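Local coordinates for L-asparagine oxygenase (Streptomyces coelicolor, PDB 2OG5), which uses iron(II), 2-oxoglutarate and oxygen to hydroxylate L-asparagine at C3, giving the (2S,3S)-3-hydroxyasparagine built into calcium-dependent antibiotic, at residues A[68-71]-A[72-76]; A[130-133]-A[134-138]; A[218-221]-A[222-225]; A[280-283]-A[284-288]; A[318-321]-A[322-326]. All blocks are in the same frame, centred on the assembly; numbering follows the deposited sequence. Where two conformers were deposited one is given.

How the interactions relate
All five interactions are local and follow one another along the chain, so none closes a long loop and none nests in or crosses another. Interaction 1 is a turn of helix 66-76. Interaction 2 is a turn of helix 128-140. These two touch, with Met135 packed on Ala72 and Ala75. Interaction 3 starts helix 221-227, and interaction 4 lies on helix 274-290. They also touch, because Glu282 of interaction 4 meets Ser220 and Thr223 of interaction 3. The two pairs sit on opposite sides of the chain's centre. Interaction 5 touches none of the others. It shapes the loop that joins strand 309-313 to strand 326-333 and holds Arg325.

Interaction 1 of 5, residues A[68-71]-A[72-76]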
loop_
_atom_site.group_PDB
_atom_site.type_symbol
_atom_site.label_atom_id
_atom_site.label_comp_id
_atom_site.label_asym_id
_atom_site.label_seq_id
_atom_site.Cartn_x
_atom_site.Cartn_y
_atom_site.Cartn_z
ATOM N N TRP A 68 6.163 15.990 13.436
ATOM C CA TRP A 68 7.074 15.353 12.487
ATOM C C TRP A 68 6.365 15.218 11.155
ATOM O O TRP A 68 6.968 15.452 10.108
ATOM C CB TRP A 68 7.514 13.983 13.003
ATOM C CG TRP A 68 8.886 13.525 12.579
ATOM C CD1 TRP A 68 10.042 13.683 13.285
ATOM C CD2 TRP A 68 9.247 12.795 11.392
ATOM N NE1 TRP A 68 11.093 13.116 12.613
ATOM C CE2 TRP A 68 10.633 12.563 11.450
ATOM C CE3 TRP A 68 8.535 12.320 10.283
ATOM C CZ2 TRP A 68 11.319 11.888 10.453
ATOM C CZ3 TRP A 68 9.219 11.642 9.301
ATOM C CH2 TRP A 68 10.597 11.428 9.396
ATOM N N VAL A 69 5.088 14.847 11.182
ATOM C CA VAL A 69 4.319 14.795 9.934
ATOM C C VAL A 69 4.272 16.185 9.302
ATOM O O VAL A 69 4.395 16.304 8.092
ATOM C CB VAL A 69 2.892 14.209 10.125
ATOM C CG1 VAL A 69 2.148 14.154 8.798
ATOM C CG2 VAL A 69 2.964 12.803 10.703
ATOM N N GLU A 70 4.115 17.232 10.113
ATOM C CA GLU A 70 4.162 18.612 9.606
ATOM C C GLU A 70 5.510 18.939 8.954
ATOM O O GLU A 70 5.548 19.536 7.879
ATOM C CB GLU A 70 3.863 19.599 10.736
ATOM C CG GLU A 70 3.793 21.069 10.308
ATOM C CD GLU A 70 3.473 22.018 11.460
ATOM O OE1 GLU A 70 3.277 21.543 12.605
ATOM O OE2 GLU A 70 3.456 23.252 11.235
ATOM N N ALA A 71 6.613 18.541 9.590
ATOM C CA ALA A 71 7.938 18.732 8.980
ATOM C C ALA A 71 8.035 17.981 7.648
ATOM O O ALA A 71 8.611 18.480 6.677
ATOM C CB ALA A 71 9.043 18.286 9.920
ATOM N N ALA A 72 7.453 16.782 7.595
ATOM C CA ALA A 72 7.455 15.987 6.366
ATOM C C ALA A 72 6.653 16.688 5.270
ATOM O O ALA A 72 7.058 16.718 4.109
ATOM C CB ALA A 72 6.903 14.581 6.643
ATOM N N ARG A 73 5.502 17.243 5.633
ATOM C CA ARG A 73 4.679 17.994 4.675
ATOM C C ARG A 73 5.456 19.171 4.092
ATOM O O ARG A 73 5.479 19.377 2.884
ATOM C CB ARG A 73 3.408 18.491 5.366
ATOM C CG ARG A 73 2.399 19.162 4.449
ATOM C CD ARG A 73 1.130 19.544 5.203
ATOM N NE ARG A 73 0.481 18.316 5.652
ATOM C CZ ARG A 73 0.377 17.891 6.903
ATOM N NH1 ARG A 73 0.834 18.602 7.939
ATOM N NH2 ARG A 73 -0.214 16.719 7.107
ATOM N N ASN A 74 6.097 19.937 4.963
ATOM C CA ASN A 74 6.905 21.065 4.513
ATOM C C ASN A 74 8.084 20.622 3.649
ATOM O O ASN A 74 8.397 21.257 2.640
ATOM C CB ASN A 74 7.380 21.879 5.716
ATOM C CG ASN A 74 6.241 22.664 6.371
ATOM O OD1 ASN A 74 6.177 22.773 7.603
ATOM N ND2 ASN A 74 5.349 23.214 5.554
ATOM N N ALA A 75 8.730 19.527 4.029
ATOM C CA ALA A 75 9.885 19.020 3.283
ATOM C C ALA A 75 9.474 18.482 1.911
ATOM O O ALA A 75 10.225 18.601 0.947
ATOM C CB ALA A 75 10.621 17.949 4.092
ATOM N N TRP A 76 8.280 17.902 1.810
ATOM C CA TRP A 76 7.786 17.452 0.511
ATOM C C TRP A 76 7.856 18.584 -0.522
ATOM O O TRP A 76 8.220 18.382 -1.673
ATOM C CB TRP A 76 6.346 16.941 0.623
ATOM C CG TRP A 76 5.723 16.762 -0.708
ATOM C CD1 TRP A 76 4.821 17.587 -1.305
ATOM C CD2 TRP A 76 6.001 15.720 -1.647
ATOM N NE1 TRP A 76 4.503 17.114 -2.548
ATOM C CE2 TRP A 76 5.213 15.966 -2.787
ATOM C CE3 TRP A 76 6.837 14.599 -1.636
ATOM C CZ2 TRP A 76 5.230 15.120 -3.904
ATOM C CZ3 TRP A 76 6.847 13.763 -2.737
ATOM C CH2 TRP A 76 6.055 14.030 -3.854
HETATM O O HOH W 1 3.758 24.283 8.839
#
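Glu70 and Asn74 stand side by side and point the same way, one turn apart. Their carboxylate and amide planes are 54° apart. A water joins the ends: it donates to OE2 of Glu70 at 2.6 Å and to OD1 of Asn74 at 3.1 Å. OD1 of Asn74 also lies 3.3 Å from O of Glu70. Both atoms are acceptors, so this is contact without a bond. Val69 and Arg73 meet at a slant. CG1 of Val69 is anti to the backbone N (chi1 -179°) and comes within 3.9 Å of NH2 of Arg73. The arginine chain bends at chi3 (-65°), which folds the guanidinium back along the helix. NH1 of Arg73 then lies 3.7 Å from CA of Glu70, and O of Val69 sits over one face of the guanidinium, toward its rim. NH2 forms a salt bridge to Asp142 and a hydrogen bond to Tyr348. All this belongs to helix 66-76, whose regular i to i+4 bonds include N of Asn74 to O of Glu70 at 3.0 Å. The alanine side packs inward: Ala71, Ala72 and Ala75 touch helix 42-58, and Ala75 also touches helix 128-140.

Interaction 2 of 5, residues A[130-133]-A[134-138]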
loop_
_atom_site.group_PDB
_atom_site.type_symbol
_atom_site.label_atom_id
_atom_site.label_comp_id
_atom_site.label_asym_id
_atom_site.label_seq_id
_atom_site.Cartn_x
_atom_site.Cartn_y
_atom_site.Cartn_z
ATOM N N ALA A 130 11.271 6.403 6.843
ATOM C CA ALA A 130 10.114 7.155 7.338
ATOM C C ALA A 130 10.008 8.516 6.659
ATOM O O ALA A 130 8.911 8.976 6.342
ATOM C CB ALA A 130 10.177 7.323 8.853
ATOM N N ALA A 131 11.143 9.174 6.451
ATOM C CA ALA A 131 11.169 10.486 5.813
ATOM C C ALA A 131 10.611 10.401 4.401
ATOM O O ALA A 131 9.715 11.146 4.025
ATOM C CB ALA A 131 12.607 11.060 5.799
ATOM N N VAL A 132 11.135 9.480 3.605
ATOM C CA VAL A 132 10.652 9.310 2.238
ATOM C C VAL A 132 9.141 9.010 2.188
ATOM O O VAL A 132 8.391 9.629 1.425
ATOM C CB VAL A 132 11.439 8.204 1.517
ATOM C CG1 VAL A 132 10.787 7.840 0.193
ATOM C CG2 VAL A 132 12.891 8.643 1.318
ATOM N N LEU A 133 8.694 8.056 2.999
ATOM C CA LEU A 133 7.294 7.660 2.966
ATOM C C LEU A 133 6.365 8.770 3.430
ATOM O O LEU A 133 5.331 9.000 2.809
ATOM C CB LEU A 133 7.067 6.399 3.801
ATOM C CG LEU A 133 7.515 5.102 3.125
ATOM C CD1 LEU A 133 7.650 3.996 4.175
ATOM C CD2 LEU A 133 6.545 4.665 2.014
ATOM N N LEU A 134 6.696 9.448 4.528
ATOM C CA LEU A 134 5.753 10.423 5.066
ATOM C C LEU A 134 5.739 11.702 4.217
ATOM O O LEU A 134 4.695 12.350 4.073
ATOM C CB LEU A 134 6.001 10.693 6.556
ATOM C CG LEU A 134 5.711 9.489 7.475
ATOM C CD1 LEU A 134 5.864 9.843 8.955
ATOM C CD2 LEU A 134 4.329 8.901 7.232
ATOM N N MET A 135 6.874 12.066 3.622
ATOM C CA MET A 135 6.886 13.196 2.673
ATOM C C MET A 135 5.971 12.884 1.491
ATOM O O MET A 135 5.105 13.689 1.139
ATOM C CB MET A 135 8.303 13.514 2.180
ATOM C CG MET A 135 9.174 14.182 3.220
ATOM S SD MET A 135 10.779 14.751 2.593
ATOM C CE MET A 135 11.599 13.190 2.239
ATOM N N THR A 136 6.114 11.702 0.906
ATOM C CA THR A 136 5.300 11.337 -0.254
ATOM C C THR A 136 3.818 11.260 0.112
ATOM O O THR A 136 2.961 11.687 -0.663
ATOM C CB THR A 136 5.745 10.012 -0.880
ATOM O OG1 THR A 136 7.157 10.066 -1.136
ATOM C CG2 THR A 136 4.998 9.747 -2.187
ATOM N N ALA A 137 3.507 10.727 1.290
ATOM C CA ALA A 137 2.120 10.662 1.742
ATOM C C ALA A 137 1.498 12.048 1.811
ATOM O O ALA A 137 0.353 12.249 1.410
ATOM C CB ALA A 137 2.035 9.982 3.113
ATOM N N CYS A 138 2.264 13.012 2.320
ATOM C CA CYS A 138 1.779 14.385 2.409
ATOM C C CYS A 138 1.635 15.072 1.048
ATOM O O CYS A 138 0.891 16.051 0.920
ATOM C CB CYS A 138 2.688 15.212 3.326
ATOM S SG CYS A 138 2.570 14.796 5.055
#
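Helix 128-140 is buried here, and its turn from Val132 to Thr136 is one where one carbonyl oxygen accepts two hydrogen bonds. O of Val132 accepts from N of Thr136 at 3.1 Å and from OG1 of Thr136 at 2.9 Å. The two donors reach it from opposite faces of its carbonyl plane. OG1 is anti to the carbonyl carbon of its own residue (chi1 -52°), which turns the hydroxyl back toward the preceding turn. Thus the buried hydroxyl has an acceptor inside its own helix. Met135 also folds back. Its chain bends at chi3 (-68°), and CE of Met135 comes to 3.3 Å from O of Ala131 and 4.3 Å from CB of Ala131. CG of Leu134 lies 3.4 Å from O of Ala130. The helix covers the main sheet of the jelly roll: Leu133, Leu134 and Ala137 rest on strand 326-333. The side chain of Leu133 is about 6 Å from that of Arg329, which binds L-asparagine. Ala131 and Met135 meet helix 42-58, while Leu134 also touches Trp68 of helix 66-76. Main-chain bonds keep the helix regular, among them N of Ala137 to O of Leu133 at 2.9 Å.

Interaction 3 of 5, residues A[218-221]-A[222-225]; sequences LLSD and STVD
Ser220 is the N-cap of helix 221-227 and faces Thr223 three residues on. The capping bond runs from N of Thr223 to OG of Ser220, but it is weak at 3.4 Å. OG of Ser220 lies between its own backbone N and carbonyl carbon (chi1 68°), which turns it toward the first turn of the helix.

Among the hydroxyl contacts, OG of Ser222 lies 3.3 Å from OG of Ser220. Any bond between them is weak and not settled. OG1 of Thr223 is also 3.3 Å from OG of Ser220. The hydroxyls of Ser220 and Thr223 share a stronger partner on helix 274-290, since both are hydrogen-bonded to OE1 of Glu282. The carboxylate therefore ties the beginning of this short helix to its neighbour.

The main-chain bonds are firmer. N of Val224 meets O of Ser220 at 2.9 Å. N of Asp225 meets O of Asp221 at 2.8 Å. The carboxylates of Asp221 and Asp225 stay apart. Asp221 is the first residue of the helix, where the helix dipole would probably help to stabilise its negative charge.

The apolar contact comes from the residue before the cap. Leu219 packs against His286 and Glu282 of helix 274-290, and it also reaches forward to the new helix. With Val224, the fourth residue after the cap, it forms a hydrophobic staple. CD2 of Leu219 is 4.2 Å from CG2 of Thr223, while CB of Leu219 touches CG2 of Val224 at 3.7 Å.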
loop_
_atom_site.group_PDB
_atom_site.type_symbol
_atom_site.label_atom_id
_atom_site.label_comp_id
_atom_site.label_asym_id
_atom_site.label_seq_id
_atom_site.Cartn_x
_atom_site.Cartn_y
_atom_site.Cartn_z
ATOM N N LEU A 218 -12.752 -7.734 -20.159
ATOM C CA LEU A 218 -12.584 -9.165 -20.452
ATOM C C LEU A 218 -13.600 -10.065 -19.737
ATOM O O LEU A 218 -13.746 -11.243 -20.087
ATOM C CB LEU A 218 -11.175 -9.609 -20.056
ATOM C CG LEU A 218 -10.006 -8.755 -20.550
ATOM C CD1 LEU A 218 -8.691 -9.284 -19.993
ATOM C CD2 LEU A 218 -9.979 -8.707 -22.074
ATOM N N LEU A 219 -14.291 -9.534 -18.736
ATOM C CA LEU A 219 -15.223 -10.327 -17.937
ATOM C C LEU A 219 -16.523 -10.597 -18.683
ATOM O O LEU A 219 -16.969 -9.765 -19.474
ATOM C CB LEU A 219 -15.544 -9.603 -16.631
ATOM C CG LEU A 219 -14.360 -9.339 -15.708
ATOM C CD1 LEU A 219 -14.821 -8.520 -14.522
ATOM C CD2 LEU A 219 -13.738 -10.654 -15.265
ATOM N N SER A 220 -17.136 -11.744 -18.404
ATOM C CA SER A 220 -18.413 -12.097 -19.016
ATOM C C SER A 220 -19.538 -11.240 -18.446
ATOM O O SER A 220 -19.458 -10.751 -17.313
ATOM C CB SER A 220 -18.718 -13.588 -18.819
ATOM O OG SER A 220 -18.965 -13.913 -17.463
ATOM N N ASP A 221 -20.588 -11.052 -19.239
ATOM C CA ASP A 221 -21.717 -10.226 -18.826
ATOM C C ASP A 221 -22.320 -10.681 -17.499
ATOM O O ASP A 221 -22.671 -9.851 -16.662
ATOM C CB ASP A 221 -22.807 -10.218 -19.907
ATOM C CG ASP A 221 -22.438 -9.366 -21.120
ATOM O OD1 ASP A 221 -21.474 -8.575 -21.045
ATOM O OD2 ASP A 221 -23.129 -9.486 -22.155
ATOM N N SER A 222 -22.444 -11.993 -17.319
ATOM C CA SER A 222 -23.015 -12.555 -16.093
ATOM C C SER A 222 -22.139 -12.227 -14.883
ATOM O O SER A 222 -22.656 -11.919 -13.809
ATOM C CB SER A 222 -23.226 -14.075 -16.221
ATOM O OG SER A 222 -22.037 -14.765 -16.578
ATOM N N THR A 223 -20.821 -12.294 -15.067
ATOM C CA THR A 223 -19.879 -11.934 -14.014
ATOM C C THR A 223 -19.970 -10.444 -13.701
ATOM O O THR A 223 -20.072 -10.073 -12.536
ATOM C CB THR A 223 -18.443 -12.357 -14.372
ATOM O OG1 THR A 223 -18.347 -13.782 -14.248
ATOM C CG2 THR A 223 -17.414 -11.705 -13.446
ATOM N N VAL A 224 -19.969 -9.601 -14.728
ATOM C CA VAL A 224 -20.079 -8.152 -14.506
ATOM C C VAL A 224 -21.379 -7.822 -13.769
ATOM O O VAL A 224 -21.368 -7.108 -12.771
ATOM C CB VAL A 224 -19.966 -7.346 -15.824
ATOM C CG1 VAL A 224 -20.243 -5.858 -15.583
ATOM C CG2 VAL A 224 -18.580 -7.544 -16.437
ATOM N N ASP A 225 -22.500 -8.363 -14.240
ATOM C CA ASP A 225 -23.777 -8.172 -13.548
ATOM C C ASP A 225 -23.719 -8.617 -12.081
ATOM O O ASP A 225 -24.218 -7.917 -11.196
ATOM C CB ASP A 225 -24.904 -8.928 -14.267
ATOM C CG ASP A 225 -25.350 -8.248 -15.562
ATOM O OD1 ASP A 225 -24.961 -7.088 -15.823
ATOM O OD2 ASP A 225 -26.109 -8.893 -16.317
#

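Interaction 4 of 5, residues A[280-283]-A[284-288]; sequences LREL and QAHFD
O of Glu282 is gripped twice by His286, one turn along helix 274-290. N of His286 gives the usual helical bond to O of Glu282 at 3.1 Å. ND1 of His286 adds a second bond to O of Glu282 at 2.9 Å. The two donors come from opposite faces of the carbonyl plane. ND1 sits well above that plane, 41° out of it, so its bond is not directed along a lone pair. Seen from the imidazole, however, the oxygen lies near the ring plane, at the edge. CG of His286 is anti to its carbonyl carbon (chi1 -74°), and this swings the ring back over the preceding turn.

The side chain of Glu282 runs alongside the ring and points the same way. Its CG is 3.5 Å from CE1 of His286, and its OE2 is 3.4 Å from the same CE1. Carboxylate and ring planes are 47° apart. OE1 of Glu282 is hydrogen-bonded to the hydroxyls of Thr223 and Ser220. Leu218, from the loop before helix 221-227, packs on His286.

Deeper in, Leu283 lies over a face of Phe287. CG of Leu283 is 4.0 Å from the centroid of the Phe287 ring, a CH-pi contact. CG of Leu283 also touches CE2 of Phe287 at 3.6 Å. Val215 of helix 212-215 touches both Leu283 and Phe287. The side chain of Phe287 is about 8 Å from that of His179, an iron ligand.

The bond from ND1 implies that ND1 carries a proton. The carboxylate beside CE1 would probably stabilise a positive charge on the imidazole.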
loop_
_atom_site.group_PDB
_atom_site.type_symbol
_atom_site.label_atom_id
_atom_site.label_comp_id
_atom_site.label_asym_id
_atom_site.label_seq_id
_atom_site.Cartn_x
_atom_site.Cartn_y
_atom_site.Cartn_z
ATOM N N LEU A 280 -16.512 -14.250 -8.501
ATOM C CA LEU A 280 -15.216 -14.149 -7.814
ATOM C C LEU A 280 -14.159 -15.061 -8.429
ATOM O O LEU A 280 -12.987 -14.684 -8.514
ATOM C CB LEU A 280 -15.351 -14.474 -6.327
ATOM C CG LEU A 280 -16.108 -13.452 -5.482
ATOM C CD1 LEU A 280 -16.234 -13.956 -4.054
ATOM C CD2 LEU A 280 -15.453 -12.069 -5.515
ATOM N N ARG A 281 -14.563 -16.264 -8.841
ATOM C CA ARG A 281 -13.638 -17.175 -9.495
ATOM C C ARG A 281 -13.154 -16.590 -10.824
ATOM O O ARG A 281 -11.964 -16.631 -11.118
ATOM C CB ARG A 281 -14.272 -18.551 -9.696
ATOM C CG ARG A 281 -14.396 -19.340 -8.400
ATOM C CD ARG A 281 -14.743 -20.797 -8.646
ATOM N NE ARG A 281 -16.081 -20.968 -9.196
ATOM C CZ ARG A 281 -17.193 -21.149 -8.479
ATOM N NH1 ARG A 281 -17.166 -21.184 -7.148
ATOM N NH2 ARG A 281 -18.351 -21.294 -9.109
ATOM N N GLU A 282 -14.063 -16.015 -11.611
ATOM C CA GLU A 282 -13.660 -15.424 -12.890
ATOM C C GLU A 282 -12.796 -14.182 -12.680
ATOM O O GLU A 282 -11.831 -13.952 -13.419
ATOM C CB GLU A 282 -14.870 -15.079 -13.774
ATOM C CG GLU A 282 -14.449 -14.756 -15.214
ATOM C CD GLU A 282 -15.579 -14.309 -16.118
ATOM O OE1 GLU A 282 -16.752 -14.643 -15.842
ATOM O OE2 GLU A 282 -15.283 -13.624 -17.124
ATOM N N LEU A 283 -13.147 -13.374 -11.684
ATOM C CA LEU A 283 -12.373 -12.181 -11.366
ATOM C C LEU A 283 -10.945 -12.551 -10.973
ATOM O O LEU A 283 -9.989 -11.974 -11.494
ATOM C CB LEU A 283 -13.058 -11.404 -10.249
ATOM C CG LEU A 283 -12.458 -10.051 -9.873
ATOM C CD1 LEU A 283 -12.545 -9.082 -11.038
ATOM C CD2 LEU A 283 -13.159 -9.485 -8.641
ATOM N N GLN A 284 -10.803 -13.528 -10.080
ATOM C CA GLN A 284 -9.484 -14.035 -9.686
ATOM C C GLN A 284 -8.671 -14.498 -10.891
ATOM O O GLN A 284 -7.482 -14.181 -11.005
ATOM C CB GLN A 284 -9.621 -15.169 -8.658
ATOM C CG GLN A 284 -8.341 -16.023 -8.395
ATOM C CD GLN A 284 -7.148 -15.245 -7.863
ATOM O OE1 GLN A 284 -7.296 -14.180 -7.274
ATOM N NE2 GLN A 284 -5.944 -15.790 -8.067
ATOM N N ALA A 285 -9.305 -15.254 -11.787
ATOM C CA ALA A 285 -8.627 -15.737 -12.989
ATOM C C ALA A 285 -8.056 -14.604 -13.833
ATOM O O ALA A 285 -6.919 -14.691 -14.290
ATOM C CB ALA A 285 -9.577 -16.590 -13.831
ATOM N N HIS A 286 -8.841 -13.548 -14.035
ATOM C CA HIS A 286 -8.403 -12.417 -14.859
ATOM C C HIS A 286 -7.377 -11.526 -14.146
ATOM O O HIS A 286 -6.481 -10.978 -14.797
ATOM C CB HIS A 286 -9.600 -11.594 -15.344
ATOM C CG HIS A 286 -10.382 -12.263 -16.432
ATOM N ND1 HIS A 286 -11.455 -13.089 -16.177
ATOM C CD2 HIS A 286 -10.230 -12.248 -17.778
ATOM C CE1 HIS A 286 -11.933 -13.552 -17.320
ATOM N NE2 HIS A 286 -11.204 -13.064 -18.306
ATOM N N PHE A 287 -7.494 -11.395 -12.828
ATOM C CA PHE A 287 -6.451 -10.728 -12.033
ATOM C C PHE A 287 -5.135 -11.468 -12.223
ATOM O O PHE A 287 -4.083 -10.863 -12.455
ATOM C CB PHE A 287 -6.747 -10.737 -10.523
ATOM C CG PHE A 287 -7.783 -9.745 -10.050
ATOM C CD1 PHE A 287 -8.037 -8.554 -10.717
ATOM C CD2 PHE A 287 -8.452 -9.994 -8.862
ATOM C CE1 PHE A 287 -8.984 -7.644 -10.211
ATOM C CE2 PHE A 287 -9.386 -9.090 -8.360
ATOM C CZ PHE A 287 -9.653 -7.931 -9.043
ATOM N N ASP A 288 -5.190 -12.792 -12.135
ATOM C CA ASP A 288 -3.988 -13.573 -12.282
ATOM C C ASP A 288 -3.368 -13.366 -13.666
ATOM O O ASP A 288 -2.151 -13.272 -13.780
ATOM C CB ASP A 288 -4.278 -15.051 -12.057
ATOM C CG ASP A 288 -3.025 -15.875 -12.012
ATOM O OD1 ASP A 288 -2.312 -15.784 -10.994
ATOM O OD2 ASP A 288 -2.763 -16.600 -12.992
#

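Interaction 5 of 5, residues A[318-321]-A[322-326]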
loop_
_atom_site.group_PDB
_atom_site.type_symbol
_atom_site.label_atom_id
_atom_site.label_comp_id
_atom_site.label_asym_id
_atom_site.label_seq_id
_atom_site.Cartn_x
_atom_site.Cartn_y
_atom_site.Cartn_z
ATOM N N PRO A 318 11.783 -17.721 3.450
ATOM C CA PRO A 318 12.707 -16.851 4.175
ATOM C C PRO A 318 13.945 -17.566 4.699
ATOM O O PRO A 318 13.897 -18.758 5.010
ATOM C CB PRO A 318 11.864 -16.342 5.353
ATOM C CG PRO A 318 10.469 -16.487 4.907
ATOM C CD PRO A 318 10.454 -17.739 4.085
ATOM N N ARG A 319 15.041 -16.827 4.792
ATOM C CA ARG A 319 16.273 -17.331 5.387
ATOM C C ARG A 319 16.262 -17.202 6.908
ATOM O O ARG A 319 16.880 -18.016 7.609
ATOM C CB ARG A 319 17.474 -16.566 4.833
ATOM C CG ARG A 319 17.737 -16.798 3.352
ATOM C CD ARG A 319 18.779 -15.843 2.860
ATOM N NE ARG A 319 19.191 -16.124 1.490
ATOM C CZ ARG A 319 20.074 -15.392 0.815
ATOM N NH1 ARG A 319 20.628 -14.309 1.358
ATOM N NH2 ARG A 319 20.384 -15.731 -0.430
ATOM N N TYR A 320 15.606 -16.156 7.405
ATOM C CA TYR A 320 15.606 -15.803 8.834
ATOM C C TYR A 320 17.025 -15.656 9.401
ATOM O O TYR A 320 17.330 -16.134 10.500
ATOM C CB TYR A 320 14.771 -16.800 9.655
ATOM C CG TYR A 320 13.307 -16.887 9.252
ATOM C CD1 TYR A 320 12.517 -15.739 9.134
ATOM C CD2 TYR A 320 12.706 -18.116 9.007
ATOM C CE1 TYR A 320 11.182 -15.823 8.784
ATOM C CE2 TYR A 320 11.363 -18.210 8.662
ATOM C CZ TYR A 320 10.604 -17.054 8.550
ATOM O OH TYR A 320 9.279 -17.155 8.201
ATOM N N ASP A 321 17.890 -14.988 8.643
ATOM C CA ASP A 321 19.271 -14.738 9.045
ATOM C C ASP A 321 19.610 -13.242 9.030
ATOM O O ASP A 321 20.785 -12.870 9.077
ATOM C CB ASP A 321 20.228 -15.504 8.134
ATOM C CG ASP A 321 20.179 -15.034 6.687
ATOM O OD1 ASP A 321 19.334 -14.165 6.359
ATOM O OD2 ASP A 321 20.993 -15.534 5.887
ATOM N N GLY A 322 18.581 -12.402 8.915
ATOM C CA GLY A 322 18.743 -10.947 8.909
ATOM C C GLY A 322 18.901 -10.340 7.523
ATOM O O GLY A 322 19.069 -9.128 7.402
ATOM N N THR A 323 18.849 -11.175 6.481
ATOM C CA THR A 323 19.081 -10.719 5.102
ATOM C C THR A 323 17.806 -10.732 4.246
ATOM O O THR A 323 17.847 -10.427 3.060
ATOM C CB THR A 323 20.181 -11.556 4.389
ATOM O OG1 THR A 323 19.710 -12.878 4.114
ATOM C CG2 THR A 323 21.460 -11.641 5.252
ATOM N N ASP A 324 16.676 -11.088 4.845
ATOM C CA ASP A 324 15.420 -11.193 4.103
ATOM C C ASP A 324 14.834 -9.861 3.634
ATOM O O ASP A 324 15.218 -8.785 4.091
ATOM C CB ASP A 324 14.358 -11.926 4.937
ATOM C CG ASP A 324 14.636 -13.412 5.070
ATOM O OD1 ASP A 324 14.708 -14.099 4.022
ATOM O OD2 ASP A 324 14.736 -13.888 6.214
ATOM N N ARG A 325 13.903 -10.001 2.690
ATOM C CA ARG A 325 13.061 -8.926 2.161
ATOM C C ARG A 325 12.583 -7.985 3.259
ATOM O O ARG A 325 12.058 -8.442 4.260
ATOM C CB ARG A 325 11.846 -9.588 1.495
ATOM C CG ARG A 325 10.912 -8.694 0.697
ATOM C CD ARG A 325 9.811 -9.570 0.082
ATOM N NE ARG A 325 8.965 -8.911 -0.915
ATOM C CZ ARG A 325 7.739 -8.445 -0.692
ATOM N NH1 ARG A 325 7.184 -8.506 0.515
ATOM N NH2 ARG A 325 7.066 -7.893 -1.680
ATOM N N TRP A 326 12.727 -6.680 3.046
ATOM C CA TRP A 326 12.290 -5.668 4.010
ATOM C C TRP A 326 11.680 -4.508 3.236
ATOM O O TRP A 326 12.406 -3.786 2.536
ATOM C CB TRP A 326 13.476 -5.167 4.839
ATOM C CG TRP A 326 13.134 -4.270 6.003
ATOM C CD1 TRP A 326 11.893 -3.790 6.356
ATOM C CD2 TRP A 326 14.054 -3.717 6.954
ATOM N NE1 TRP A 326 11.994 -3.005 7.468
ATOM C CE2 TRP A 326 13.304 -2.936 7.856
ATOM C CE3 TRP A 326 15.438 -3.825 7.144
ATOM C CZ2 TRP A 326 13.886 -2.263 8.925
ATOM C CZ3 TRP A 326 16.019 -3.143 8.216
ATOM C CH2 TRP A 326 15.238 -2.373 9.087
#
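The chain turns sharply at Tyr320 and again at Gly322, both with positive phi (54° and 92°), and this brings Asp324 back beside Arg319. The carboxylate of Asp324 then takes two successive backbone N-H groups. N of Arg319 donates to OD1 of Asp324 at 2.9 Å. N of Tyr320 donates to OD2 of Asp324 at 2.7 Å. Each oxygen uses its syn lone pair, so the group is clamped across the loop. CA of Pro318 comes within 3.4 Å of OD1 of Asp324. CB of Pro318 lies over one face of the Tyr320 ring, toward its rim, and the OH of Tyr320 is hydrogen-bonded to OE2 of Glu165.

This loop joins strand 309-313 to strand 326-333 of the jelly roll and leads straight into Arg325, which binds 2-oxoglutarate. Within it, Asp321 forms an Asx turn: N of Thr323 donates to OD1 of Asp321 at 3.0 Å, from above the carboxylate plane. OG1 of Thr323 donates to OD1 of Asp321 at 2.6 Å, from the syn side. CG of Asp321 sits between its own N and carbonyl carbon (chi1 64°), which folds the carboxylate over the turn. Arg319 crosses Thr323 at about a right angle, with its chain extended from CG to NE. NH1 of Arg319 gives a bond to OG1 of Thr323 at 3.2 Å, and the hydroxyl oxygen lies near the guanidinium plane, at its edge. The backbone of Gly322 is tied to Thr115.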